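Local coordinates for protein chorismate synthase (Aquifex aeolicus, PDB 1Q1L) that probably catalyses the last step of chorismate biosynthesis, eliminating phosphate from 5-enolpyruvylshikimate-3-phosphate with reduced FMN as cofactor, at residues 46-51 with 59-64; 144-149 with 360-365. One frame throughout, in Å; residues are numbered along the deposited sequence.

Interaction 1 of 2, residues 46-51 with 59-64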
ATOM      1  N   ARG A  46      10.283 -16.050 -25.738  1.00 35.93           N
ATOM      2  CA  ARG A  46      11.680 -15.970 -25.341  1.00 35.82           C
ATOM      3  C   ARG A  46      11.906 -16.719 -24.031  1.00 38.14           C
ATOM      4  O   ARG A  46      12.922 -17.392 -23.866  1.00 37.88           O
ATOM      5  CB  ARG A  46      12.113 -14.511 -25.185  1.00 36.24           C
ATOM      6  CG  ARG A  46      12.090 -13.707 -26.481  1.00 34.75           C
ATOM      7  CD  ARG A  46      12.491 -12.260 -26.229  1.00 34.33           C
ATOM      8  NE  ARG A  46      13.858 -12.152 -25.719  1.00 33.93           N
ATOM      9  CZ  ARG A  46      14.208 -11.418 -24.667  1.00 32.82           C
ATOM     10  NH1 ARG A  46      13.289 -10.724 -24.002  1.00 27.79           N
ATOM     11  NH2 ARG A  46      15.477 -11.370 -24.280  1.00 29.64           N
ATOM     12  N   ARG A  47      10.958 -16.612 -23.102  1.00 38.58           N
ATOM     13  CA  ARG A  47      11.089 -17.303 -21.821  1.00 40.23           C
ATOM     14  C   ARG A  47      11.026 -18.819 -22.024  1.00 41.92           C
ATOM     15  O   ARG A  47      11.792 -19.568 -21.413  1.00 40.00           O
ATOM     16  CB  ARG A  47       9.980 -16.888 -20.849  1.00 40.51           C
ATOM     17  CG  ARG A  47      10.200 -17.404 -19.424  1.00 43.43           C
ATOM     18  CD  ARG A  47       8.952 -17.263 -18.560  1.00 45.70           C
ATOM     19  NE  ARG A  47       7.940 -18.238 -18.941  1.00 48.58           N
ATOM     20  CZ  ARG A  47       7.754 -19.409 -18.339  1.00 49.09           C
ATOM     21  NH1 ARG A  47       8.501 -19.763 -17.304  1.00 48.26           N
ATOM     22  NH2 ARG A  47       6.829 -20.240 -18.793  1.00 50.92           N
ATOM     23  N   GLN A  48      10.107 -19.268 -22.873  1.00 44.27           N
ATOM     24  CA  GLN A  48       9.963 -20.697 -23.140  1.00 49.16           C
ATOM     25  C   GLN A  48      11.247 -21.319 -23.674  1.00 51.53           C
ATOM     26  O   GLN A  48      11.650 -22.389 -23.227  1.00 52.99           O
ATOM     27  CB  GLN A  48       8.835 -20.953 -24.138  1.00 49.21           C
ATOM     28  CG  GLN A  48       7.447 -20.755 -23.576  1.00 52.30           C
ATOM     29  CD  GLN A  48       6.365 -21.216 -24.534  1.00 53.12           C
ATOM     30  OE1 GLN A  48       6.230 -20.689 -25.641  1.00 53.72           O
ATOM     31  NE2 GLN A  48       5.593 -22.210 -24.116  1.00 54.11           N
ATOM     32  N   ARG A  49      11.882 -20.649 -24.630  1.00 55.01           N
ATOM     33  CA  ARG A  49      13.119 -21.147 -25.224  1.00 58.97           C
ATOM     34  C   ARG A  49      14.299 -21.011 -24.265  1.00 61.13           C
ATOM     35  O   ARG A  49      15.441 -21.286 -24.634  1.00 61.90           O
ATOM     36  CB  ARG A  49      13.428 -20.393 -26.523  1.00 59.72           C
ATOM     37  CG  ARG A  49      12.309 -20.442 -27.555  1.00 62.49           C
ATOM     38  CD  ARG A  49      12.795 -20.037 -28.946  1.00 64.68           C
ATOM     39  NE  ARG A  49      12.154 -18.822 -29.448  1.00 66.26           N
ATOM     40  CZ  ARG A  49      12.426 -17.593 -29.014  1.00 67.61           C
ATOM     41  NH1 ARG A  49      13.333 -17.407 -28.062  1.00 67.86           N
ATOM     42  NH2 ARG A  49      11.794 -16.548 -29.534  1.00 66.23           N
ATOM     43  N   GLY A  50      14.015 -20.594 -23.035  1.00 62.58           N
ATOM     44  CA  GLY A  50      15.066 -20.412 -22.051  1.00 63.85           C
ATOM     45  C   GLY A  50      15.369 -21.627 -21.194  1.00 65.83           C
ATOM     46  O   GLY A  50      16.341 -21.623 -20.435  1.00 64.98           O
ATOM     47  N   TYR A  51      14.543 -22.664 -21.296  1.00 68.11           N
ATOM     48  CA  TYR A  51      14.767 -23.878 -20.513  1.00 70.08           C
ATOM     49  C   TYR A  51      15.555 -24.901 -21.318  1.00 71.27           C
ATOM     50  O   TYR A  51      15.962 -25.937 -20.792  1.00 71.65           O
ATOM     51  CB  TYR A  51      13.438 -24.497 -20.068  1.00 70.18           C
ATOM     52  CG  TYR A  51      12.656 -23.649 -19.093  1.00 69.67           C
ATOM     53  CD1 TYR A  51      11.764 -22.676 -19.542  1.00 69.78           C
ATOM     54  CD2 TYR A  51      12.822 -23.805 -17.717  1.00 70.31           C
ATOM     55  CE1 TYR A  51      11.055 -21.881 -18.645  1.00 69.54           C
ATOM     56  CE2 TYR A  51      12.120 -23.014 -16.811  1.00 70.00           C
ATOM     57  CZ  TYR A  51      11.239 -22.055 -17.282  1.00 70.02           C
ATOM     58  OH  TYR A  51      10.548 -21.266 -16.391  1.00 71.02           O
ATOM     59  N   ILE A  59      -0.434 -27.615 -29.755  1.00 81.62           N
ATOM     60  CA  ILE A  59       0.241 -26.352 -29.481  1.00 80.79           C
ATOM     61  C   ILE A  59       1.189 -26.497 -28.293  1.00 80.06           C
ATOM     62  O   ILE A  59       0.923 -27.264 -27.365  1.00 80.01           O
ATOM     63  CB  ILE A  59      -0.775 -25.227 -29.169  1.00 81.37           C
ATOM     64  CG1 ILE A  59      -1.738 -25.053 -30.349  1.00 81.56           C
ATOM     65  CG2 ILE A  59      -0.040 -23.919 -28.890  1.00 81.29           C
ATOM     66  CD1 ILE A  59      -2.797 -23.987 -30.130  1.00 81.87           C
ATOM     67  N   GLU A  60       2.294 -25.759 -28.333  1.00 78.62           N
ATOM     68  CA  GLU A  60       3.285 -25.797 -27.264  1.00 76.70           C
ATOM     69  C   GLU A  60       3.693 -24.384 -26.860  1.00 74.60           C
ATOM     70  O   GLU A  60       4.042 -24.135 -25.707  1.00 74.81           O
ATOM     71  CB  GLU A  60       4.521 -26.576 -27.722  1.00 77.74           C
ATOM     72  CG  GLU A  60       5.593 -26.726 -26.652  1.00 79.30           C
ATOM     73  CD  GLU A  60       6.840 -27.416 -27.171  1.00 81.05           C
ATOM     74  OE1 GLU A  60       7.496 -26.856 -28.077  1.00 81.69           O
ATOM     75  OE2 GLU A  60       7.164 -28.517 -26.675  1.00 81.15           O
ATOM     76  N   LYS A  61       3.638 -23.460 -27.813  1.00 71.64           N
ATOM     77  CA  LYS A  61       4.017 -22.077 -27.560  1.00 69.33           C
ATOM     78  C   LYS A  61       3.037 -21.333 -26.652  1.00 66.58           C
ATOM     79  O   LYS A  61       1.824 -21.375 -26.860  1.00 66.34           O
ATOM     80  CB  LYS A  61       4.160 -21.321 -28.885  1.00 70.05           C
ATOM     81  CG  LYS A  61       5.201 -21.922 -29.815  1.00 71.37           C
ATOM     82  CD  LYS A  61       5.526 -21.000 -30.981  1.00 71.71           C
ATOM     83  CE  LYS A  61       6.550 -21.643 -31.910  1.00 72.57           C
ATOM     84  NZ  LYS A  61       7.762 -22.110 -31.173  1.00 70.76           N
ATOM     85  N   ASP A  62       3.577 -20.660 -25.642  1.00 63.14           N
ATOM     86  CA  ASP A  62       2.760 -19.890 -24.713  1.00 58.87           C
ATOM     87  C   ASP A  62       2.178 -18.684 -25.422  1.00 55.23           C
ATOM     88  O   ASP A  62       2.871 -17.995 -26.174  1.00 54.02           O
ATOM     89  CB  ASP A  62       3.585 -19.403 -23.519  1.00 60.37           C
ATOM     90  CG  ASP A  62       3.640 -20.415 -22.397  1.00 62.02           C
ATOM     91  OD1 ASP A  62       2.566 -20.909 -21.990  1.00 64.34           O
ATOM     92  OD2 ASP A  62       4.753 -20.709 -21.911  1.00 62.29           O
ATOM     93  N   THR A  63       0.897 -18.436 -25.186  1.00 50.27           N
ATOM     94  CA  THR A  63       0.225 -17.302 -25.787  1.00 47.73           C
ATOM     95  C   THR A  63      -0.685 -16.661 -24.758  1.00 46.41           C
ATOM     96  O   THR A  63      -1.275 -17.342 -23.913  1.00 44.70           O
ATOM     97  CB  THR A  63      -0.616 -17.721 -27.007  1.00 49.67           C
ATOM     98  OG1 THR A  63      -1.421 -18.854 -26.666  1.00 51.60           O
ATOM     99  CG2 THR A  63       0.282 -18.068 -28.182  1.00 50.16           C
ATOM    100  N   ALA A  64      -0.790 -15.342 -24.824  1.00 43.23           N
ATOM    101  CA  ALA A  64      -1.634 -14.617 -23.899  1.00 41.63           C
ATOM    102  C   ALA A  64      -2.820 -14.037 -24.645  1.00 40.65           C
ATOM    103  O   ALA A  64      -2.695 -13.592 -25.785  1.00 39.40           O
ATOM    104  CB  ALA A  64      -0.845 -13.502 -23.236  1.00 40.30           C
TER
HETATM  105  O   HOH W   1       6.539 -18.584 -21.343  1.00 45.78           O

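Interaction 2 of 2, residues 144-149 with 360-365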
ATOM      1  N   ALA A 144       3.541 -15.344 -16.147  1.00 28.51           N
ATOM      2  CA  ALA A 144       2.596 -14.249 -15.966  1.00 29.09           C
ATOM      3  C   ALA A 144       3.390 -12.967 -15.719  1.00 29.74           C
ATOM      4  O   ALA A 144       2.983 -11.885 -16.141  1.00 29.37           O
ATOM      5  CB  ALA A 144       1.670 -14.535 -14.780  1.00 28.21           C
ATOM      6  N   ARG A 145       4.524 -13.096 -15.033  1.00 29.21           N
ATOM      7  CA  ARG A 145       5.362 -11.933 -14.755  1.00 31.66           C
ATOM      8  C   ARG A 145       5.905 -11.370 -16.055  1.00 29.95           C
ATOM      9  O   ARG A 145       6.017 -10.156 -16.223  1.00 31.78           O
ATOM     10  CB  ARG A 145       6.544 -12.300 -13.862  1.00 31.51           C
ATOM     11  CG  ARG A 145       6.202 -12.788 -12.476  1.00 33.62           C
ATOM     12  CD  ARG A 145       7.445 -12.665 -11.606  1.00 35.00           C
ATOM     13  NE  ARG A 145       7.407 -13.492 -10.408  1.00 34.36           N
ATOM     14  CZ  ARG A 145       8.299 -13.400  -9.428  1.00 34.42           C
ATOM     15  NH1 ARG A 145       9.287 -12.513  -9.514  1.00 31.88           N
ATOM     16  NH2 ARG A 145       8.207 -14.188  -8.366  1.00 34.80           N
ATOM     17  N   VAL A 146       6.256 -12.260 -16.976  1.00 31.17           N
ATOM     18  CA  VAL A 146       6.792 -11.836 -18.264  1.00 27.54           C
ATOM     19  C   VAL A 146       5.720 -11.130 -19.095  1.00 28.33           C
ATOM     20  O   VAL A 146       6.015 -10.184 -19.823  1.00 30.51           O
ATOM     21  CB  VAL A 146       7.380 -13.049 -19.040  1.00 28.79           C
ATOM     22  CG1 VAL A 146       7.709 -12.662 -20.474  1.00 27.37           C
ATOM     23  CG2 VAL A 146       8.645 -13.538 -18.341  1.00 24.84           C
ATOM     24  N   ALA A 147       4.476 -11.579 -18.979  1.00 27.46           N
ATOM     25  CA  ALA A 147       3.378 -10.958 -19.725  1.00 28.01           C
ATOM     26  C   ALA A 147       3.144  -9.526 -19.226  1.00 26.91           C
ATOM     27  O   ALA A 147       2.977  -8.596 -20.022  1.00 28.57           O
ATOM     28  CB  ALA A 147       2.097 -11.796 -19.577  1.00 25.15           C
ATOM     29  N   VAL A 148       3.114  -9.349 -17.908  1.00 26.83           N
ATOM     30  CA  VAL A 148       2.927  -8.018 -17.338  1.00 26.61           C
ATOM     31  C   VAL A 148       4.117  -7.157 -17.746  1.00 26.74           C
ATOM     32  O   VAL A 148       3.963  -5.983 -18.106  1.00 26.26           O
ATOM     33  CB  VAL A 148       2.836  -8.071 -15.791  1.00 27.48           C
ATOM     34  CG1 VAL A 148       2.955  -6.665 -15.202  1.00 25.92           C
ATOM     35  CG2 VAL A 148       1.502  -8.702 -15.368  1.00 25.93           C
ATOM     36  N   GLY A 149       5.306  -7.756 -17.696  1.00 26.92           N
ATOM     37  CA  GLY A 149       6.513  -7.043 -18.070  1.00 25.57           C
ATOM     38  C   GLY A 149       6.541  -6.649 -19.535  1.00 26.15           C
ATOM     39  O   GLY A 149       7.082  -5.600 -19.896  1.00 27.57           O
ATOM     40  N   SER A 360      16.994 -15.005 -17.158  1.00 32.68           N
ATOM     41  CA  SER A 360      17.393 -13.705 -17.673  1.00 31.08           C
ATOM     42  C   SER A 360      16.225 -12.989 -18.350  1.00 31.12           C
ATOM     43  O   SER A 360      16.107 -11.771 -18.255  1.00 31.09           O
ATOM     44  CB  SER A 360      18.560 -13.848 -18.655  1.00 31.01           C
ATOM     45  OG  SER A 360      18.164 -14.533 -19.829  1.00 31.02           O
ATOM     46  N   VAL A 361      15.359 -13.734 -19.027  1.00 28.96           N
ATOM     47  CA  VAL A 361      14.220 -13.110 -19.694  1.00 28.26           C
ATOM     48  C   VAL A 361      13.213 -12.595 -18.660  1.00 28.65           C
ATOM     49  O   VAL A 361      12.566 -11.569 -18.868  1.00 30.36           O
ATOM     50  CB  VAL A 361      13.512 -14.094 -20.653  1.00 28.90           C
ATOM     51  CG1 VAL A 361      12.240 -13.451 -21.210  1.00 29.74           C
ATOM     52  CG2 VAL A 361      14.456 -14.477 -21.796  1.00 26.76           C
ATOM     53  N   VAL A 362      13.075 -13.317 -17.553  1.00 28.36           N
ATOM     54  CA  VAL A 362      12.170 -12.905 -16.486  1.00 28.17           C
ATOM     55  C   VAL A 362      12.806 -11.684 -15.817  1.00 29.33           C
ATOM     56  O   VAL A 362      12.113 -10.775 -15.348  1.00 26.77           O
ATOM     57  CB  VAL A 362      11.990 -14.030 -15.444  1.00 27.73           C
ATOM     58  CG1 VAL A 362      11.111 -13.548 -14.292  1.00 28.11           C
ATOM     59  CG2 VAL A 362      11.369 -15.260 -16.113  1.00 24.27           C
ATOM     60  N   GLY A 363      14.138 -11.663 -15.792  1.00 26.95           N
ATOM     61  CA  GLY A 363      14.838 -10.541 -15.187  1.00 26.89           C
ATOM     62  C   GLY A 363      14.537  -9.256 -15.933  1.00 27.22           C
ATOM     63  O   GLY A 363      14.408  -8.190 -15.324  1.00 28.10           O
ATOM     64  N   GLU A 364      14.429  -9.352 -17.254  1.00 24.97           N
ATOM     65  CA  GLU A 364      14.135  -8.194 -18.081  1.00 25.16           C
ATOM     66  C   GLU A 364      12.730  -7.702 -17.746  1.00 26.71           C
ATOM     67  O   GLU A 364      12.486  -6.506 -17.638  1.00 26.84           O
ATOM     68  CB  GLU A 364      14.190  -8.564 -19.562  1.00 26.93           C
ATOM     69  CG  GLU A 364      15.559  -8.928 -20.098  1.00 28.78           C
ATOM     70  CD  GLU A 364      15.490  -9.412 -21.541  1.00 33.41           C
ATOM     71  OE1 GLU A 364      14.473  -9.122 -22.215  1.00 30.69           O
ATOM     72  OE2 GLU A 364      16.453 -10.071 -21.996  1.00 32.10           O
ATOM     73  N   ALA A 365      11.810  -8.646 -17.594  1.00 27.87           N
ATOM     74  CA  ALA A 365      10.425  -8.322 -17.264  1.00 27.83           C
ATOM     75  C   ALA A 365      10.329  -7.584 -15.928  1.00 25.84           C
ATOM     76  O   ALA A 365       9.621  -6.588 -15.815  1.00 26.72           O
ATOM     77  CB  ALA A 365       9.602  -9.602 -17.215  1.00 20.43           C
TER

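Interaction 1 of 2, residues 46-51 with 59-64
At the C-terminal end of helix 37-48, Q48 reads the backbone of E60 and D62 in the loop that leads to strand 64-68, a worked example of one carboxamide holding a segment that has no regular structure. CG of Q48 lies anti to its own carbonyl carbon (chi1 -73°), and the extended chain carries the amide across to the loop. The amide is used twice. OE1 accepts the backbone N of D62 at 2.7 Å, the N-H pointing nearly straight at it (168°) but the donor standing above the carbonyl plane. NE2 gives its hydrogen to E60 O at 2.9 Å, in the plane of that carbonyl and on a lone pair. Engaged at both ends, the amide has little freedom to turn over. An alanine here would probably leave D62 N and E60 O without these mates and free the loop to shift from the helix end. D62 also faces R47, a predicted NADP(+)-binding residue. Its OD2 lies a long 3.8 Å from R47 NH2, at the guanidinium edge, so this salt bridge is loose; a water completes the link, accepting from R47 NE at 2.8 Å and donating to D62 OD2 at 2.8 Å. R140 forms a further salt bridge with OD2. OD2 of D62 is thus shared by two arginines whose guanidinium groups come close together, a repulsion the carboxylate would probably ease.

Interaction 2 of 2, residues 144-149 with 360-365
V146 and V362 meet by their methyl groups where helices 142-157 and 356-379 pack in the buried helical layer of the beta-alpha-beta sandwich, an example of how small residues let two helices come close. The local axes run in broadly the same direction, crossing at 44° with a closest approach of 8.6 Å. The two valines lie across each other at about a right angle, CG2 of V146 against CG2 of V362 at 3.9 Å. Both adopt the same rotamer: in V146, CG1 is anti to the backbone N (chi1 170°), which puts CG2 beside that N and turned to the partner helix. A365 approaches differently. Its CB points at the backbone of the other helix, resting on V146 CA at 3.7 Å and on R145 O at 3.8 Å, with V146 CG2 beside it at 4.2 Å. The A365 methyl thus meets both a methyl and the peptide backbone of the same helix. R145 contributes mainly its backbone carbonyl; its guanidinium is directed to E141 and S262, and the side chain also packs on W248 of a second subunit. Elsewhere on helix 142-157, A147 packs on strand 80-85 and V148 on strand 10-14. Within these segments the backbones come nearest at G149 and A365, where a CB modelled on the glycine would collide, 2.6 Å from A365 CB; as built, G149 CA lies 3.9 Å from A365 O.

From the N terminus, helix 37-48 comes first, and interaction 1 closes the short, partly unmodelled loop between its end and strand 64-68. Interaction 2 opens only later, on helix 142-157, and closes over 210 intervening residues when helix 356-379 arrives. The two are in series, neither nesting nor crossing, yet in space their centres are 12 Å apart and they touch. R46 NH1 makes a salt bridge of 2.7 Å to E364 OE1, and R47 CD packs on V146 CG2 at 3.7 Å. Thus a local closure and a long-range helix pairing illustrate one principle: helix 37-48, whose end interaction 1 ties to the following loop, also packs on the two helices that interaction 2 pairs.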